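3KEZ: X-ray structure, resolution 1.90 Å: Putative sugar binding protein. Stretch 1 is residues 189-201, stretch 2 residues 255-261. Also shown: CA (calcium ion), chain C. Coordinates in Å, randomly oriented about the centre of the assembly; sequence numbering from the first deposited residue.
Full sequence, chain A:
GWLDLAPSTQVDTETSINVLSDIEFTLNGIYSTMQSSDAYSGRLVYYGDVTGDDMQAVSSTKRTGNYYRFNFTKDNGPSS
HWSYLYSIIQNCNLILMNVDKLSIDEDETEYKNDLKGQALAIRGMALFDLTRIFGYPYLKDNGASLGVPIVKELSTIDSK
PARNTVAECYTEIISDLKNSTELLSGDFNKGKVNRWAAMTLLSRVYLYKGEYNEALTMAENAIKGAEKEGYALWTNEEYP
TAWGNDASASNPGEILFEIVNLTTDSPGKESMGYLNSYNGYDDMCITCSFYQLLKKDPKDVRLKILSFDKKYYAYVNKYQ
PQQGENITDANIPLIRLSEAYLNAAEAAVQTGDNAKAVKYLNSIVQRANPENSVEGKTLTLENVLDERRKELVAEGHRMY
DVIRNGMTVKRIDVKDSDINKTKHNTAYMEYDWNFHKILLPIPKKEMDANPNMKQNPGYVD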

# COMPACT_ATOMS: atom_id res chain seq x y z
N ASN A 189 7.85 -15.56 6.58
CA ASN A 189 6.50 -16.12 6.70
C ASN A 189 5.72 -15.79 5.45
O ASN A 189 5.10 -14.73 5.33
CB ASN A 189 5.80 -15.63 7.96
CG ASN A 189 4.66 -16.52 8.38
OD1 ASN A 189 4.35 -17.54 7.74
ND2 ASN A 189 3.99 -16.12 9.47
N LYS A 190 5.78 -16.74 4.54
CA LYS A 190 5.39 -16.56 3.14
C LYS A 190 3.93 -16.24 3.04
O LYS A 190 3.08 -17.02 3.49
CB LYS A 190 5.63 -17.90 2.42
CG LYS A 190 5.25 -17.94 0.98
CD LYS A 190 6.18 -17.13 0.16
CE LYS A 190 5.92 -17.37 -1.32
NZ LYS A 190 6.93 -16.63 -2.12
N GLY A 191 3.61 -15.10 2.44
CA GLY A 191 2.20 -14.72 2.30
C GLY A 191 1.55 -14.25 3.59
O GLY A 191 0.34 -14.03 3.62
N LYS A 192 2.35 -14.06 4.65
CA LYS A 192 1.80 -13.56 5.93
C LYS A 192 2.56 -12.33 6.44
O LYS A 192 3.71 -12.12 6.05
CB LYS A 192 1.80 -14.69 6.97
CG LYS A 192 0.93 -15.88 6.54
CD LYS A 192 0.79 -16.94 7.62
CE LYS A 192 0.01 -18.15 7.10
NZ LYS A 192 -1.01 -17.71 6.13
N VAL A 193 1.93 -11.54 7.30
CA VAL A 193 2.61 -10.39 7.93
C VAL A 193 3.56 -10.83 9.00
O VAL A 193 3.21 -11.71 9.81
CB VAL A 193 1.59 -9.39 8.52
CG1 VAL A 193 2.28 -8.25 9.22
CG2 VAL A 193 0.74 -8.91 7.39
N ASN A 194 4.77 -10.27 8.98
CA ASN A 194 5.76 -10.51 10.06
C ASN A 194 6.24 -9.21 10.73
O ASN A 194 5.74 -8.13 10.42
CB ASN A 194 6.90 -11.46 9.62
CG ASN A 194 7.93 -10.79 8.80
OD1 ASN A 194 7.89 -9.59 8.65
ND2 ASN A 194 8.91 -11.56 8.28
N ARG A 195 7.15 -9.32 11.70
CA ARG A 195 7.53 -8.14 12.46
C ARG A 195 8.04 -6.98 11.56
O ARG A 195 7.67 -5.80 11.76
CB ARG A 195 8.58 -8.47 13.52
CG ARG A 195 8.83 -7.32 14.48
CD ARG A 195 9.86 -7.70 15.54
NE ARG A 195 9.47 -8.95 16.20
CZ ARG A 195 10.32 -9.79 16.79
NH1 ARG A 195 11.62 -9.52 16.84
NH2 ARG A 195 9.86 -10.91 17.34
N TRP A 196 8.88 -7.32 10.59
CA TRP A 196 9.54 -6.30 9.78
C TRP A 196 8.56 -5.61 8.82
O TRP A 196 8.61 -4.40 8.64
CB TRP A 196 10.75 -6.90 9.04
CG TRP A 196 11.49 -7.89 9.87
CD1 TRP A 196 11.70 -9.19 9.56
CD2 TRP A 196 12.06 -7.69 11.19
NE1 TRP A 196 12.39 -9.82 10.59
CE2 TRP A 196 12.62 -8.92 11.59
CE3 TRP A 196 12.14 -6.60 12.05
CZ2 TRP A 196 13.27 -9.08 12.81
CZ3 TRP A 196 12.76 -6.77 13.28
CH2 TRP A 196 13.33 -7.99 13.64
N ALA A 197 7.64 -6.38 8.24
CA ALA A 197 6.52 -5.80 7.47
C ALA A 197 5.73 -4.82 8.34
O ALA A 197 5.51 -3.67 7.95
CB ALA A 197 5.56 -6.91 6.93
N ALA A 198 5.33 -5.25 9.52
CA ALA A 198 4.52 -4.35 10.40
C ALA A 198 5.31 -3.09 10.82
O ALA A 198 4.75 -2.01 10.83
CB ALA A 198 3.98 -5.08 11.64
N MSE A 199 6.60 -3.22 11.11
CA MSE A 199 7.42 -2.05 11.45
C MSE A 199 7.53 -1.07 10.26
O MSE A 199 7.51 0.14 10.42
CB MSE A 199 8.81 -2.45 11.90
CG MSE A 199 8.90 -3.05 13.21
SE MSE A 199 10.78 -3.19 13.75
CE MSE A 199 10.51 -3.92 15.55
N THR A 200 7.67 -1.62 9.06
CA THR A 200 7.75 -0.78 7.86
C THR A 200 6.45 -0.02 7.65
O THR A 200 6.47 1.19 7.46
CB THR A 200 8.10 -1.60 6.61
OG1 THR A 200 9.36 -2.23 6.82
CG2 THR A 200 8.17 -0.75 5.38
N LEU A 201 5.31 -0.70 7.78
CA LEU A 201 3.98 -0.03 7.62
C LEU A 201 3.86 1.02 8.72
O LEU A 201 3.50 2.15 8.44
CB LEU A 201 2.82 -1.00 7.70
CG LEU A 201 1.39 -0.48 7.54
CD1 LEU A 201 1.30 0.43 6.30
CD2 LEU A 201 0.38 -1.64 7.46
N ILE A 255 10.79 -8.61 -0.36
CA ILE A 255 9.36 -8.44 -0.00
C ILE A 255 9.08 -8.94 1.42
O ILE A 255 9.25 -10.13 1.73
CB ILE A 255 8.39 -9.14 -0.95
CG1 ILE A 255 8.58 -8.64 -2.41
CG2 ILE A 255 6.93 -8.94 -0.43
CD1 ILE A 255 8.05 -9.63 -3.50
N LEU A 256 8.62 -8.02 2.25
CA LEU A 256 8.37 -8.26 3.66
C LEU A 256 6.93 -8.71 3.89
O LEU A 256 6.61 -9.36 4.89
CB LEU A 256 8.69 -7.00 4.45
CG LEU A 256 10.10 -6.42 4.30
CD1 LEU A 256 10.27 -5.08 5.16
CD2 LEU A 256 11.19 -7.43 4.70
N PHE A 257 6.03 -8.32 2.99
CA PHE A 257 4.69 -8.89 3.00
C PHE A 257 4.20 -9.01 1.58
O PHE A 257 4.09 -8.01 0.84
CB PHE A 257 3.74 -8.05 3.85
CG PHE A 257 2.29 -8.55 3.85
CD1 PHE A 257 2.00 -9.91 3.96
CD2 PHE A 257 1.24 -7.65 3.83
CE1 PHE A 257 0.70 -10.36 4.00
CE2 PHE A 257 -0.08 -8.09 3.86
CZ PHE A 257 -0.35 -9.46 3.96
N GLU A 258 3.90 -10.26 1.21
CA GLU A 258 3.54 -10.66 -0.13
C GLU A 258 2.09 -11.21 -0.10
O GLU A 258 1.76 -12.01 0.77
CB GLU A 258 4.53 -11.74 -0.62
CG GLU A 258 4.36 -12.15 -2.07
CD GLU A 258 5.48 -13.02 -2.62
OE1 GLU A 258 6.07 -13.84 -1.89
OE2 GLU A 258 5.74 -12.89 -3.81
N ILE A 259 1.22 -10.70 -0.99
CA ILE A 259 -0.04 -11.36 -1.28
C ILE A 259 0.29 -12.48 -2.27
O ILE A 259 0.84 -12.21 -3.37
CB ILE A 259 -1.13 -10.43 -1.88
CG1 ILE A 259 -1.43 -9.22 -0.96
CG2 ILE A 259 -2.39 -11.22 -2.22
CD1 ILE A 259 -1.94 -9.57 0.46
N VAL A 260 -0.02 -13.72 -1.87
CA VAL A 260 0.21 -14.92 -2.68
C VAL A 260 -1.06 -15.30 -3.45
O VAL A 260 -2.09 -15.61 -2.85
CB VAL A 260 0.68 -16.10 -1.82
CG1 VAL A 260 0.86 -17.37 -2.69
CG2 VAL A 260 2.01 -15.75 -1.11
N ASN A 261 -0.97 -15.22 -4.76
CA ASN A 261 -2.03 -15.64 -5.69
C ASN A 261 -1.58 -16.91 -6.42
O ASN A 261 -0.42 -17.02 -6.85
CB ASN A 261 -2.31 -14.50 -6.69
CG ASN A 261 -2.97 -13.30 -6.02
OD1 ASN A 261 -3.83 -13.47 -5.16
ND2 ASN A 261 -2.56 -12.07 -6.40
CA CA C . 1.56 -16.22 -7.99
O HOH W 1 4.71 -12.24 3.07
O HOH W 2 -1.18 -14.09 0.95
O HOH W 3 2.89 -18.08 -6.76

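Stretch 2 runs past a turn and the first residues of a helix in stretch 1, and the two bury 503 Å² of surface between them. Ile255 makes no contact; the packing begins at Leu256, where the chain turns a corner and the leucine points toward the helix. Its CB lies 4.0 Å from Ala197 CB, and its CD1 reaches 3.4 Å from Thr200 OG1. That hydroxyl is already satisfied, donating to Trp196 O one turn back (OG1 to O, 2.9 Å), so threonine can face an apolar neighbour. The small methyl of Ala197 lets the backbones approach closely, with its CA 4.9 Å from that of Leu256. The helix start is secured by Asn194, whose OD1 caps Ala197 N at 3.2 Å in nearly straight geometry and Trp196 N at 3.1 Å more weakly.

Phe257 also points toward stretch 1. Its CB packs 3.8 Å from Ala197 CB, while Val193 CG2 sits over one ring face, 3.5 Å from the centroid and almost on the normal, a CH-pi contact suited to a branched aliphatic residue. Gly191 O lies at the ring edge, 3.7 Å from CE1.

Glu258 extends its side chain so that OE1 forms a salt bridge with Lys190 NZ at 2.9 Å, the long lysine bringing its charge across. Its backbone is tied in by water 1, which accepts from Glu258 N (2.8 Å) and donates to Lys192 O (3.1 Å). Glu258 O has only a CA-H...O contact, to Gly191 CA at 3.1 Å.

Ile259 points away. Val260 turns back, its CG2 3.6 Å from Gly191 CA; a CB on Gly191 would clash with that methyl, and the positive phi in this type II turn also favours glycine. Water 2 links Val260 N to Gly191 O, each 3.1 Å from its oxygen. Asn261 leaves the contact, its O binding calcium at 2.4 Å.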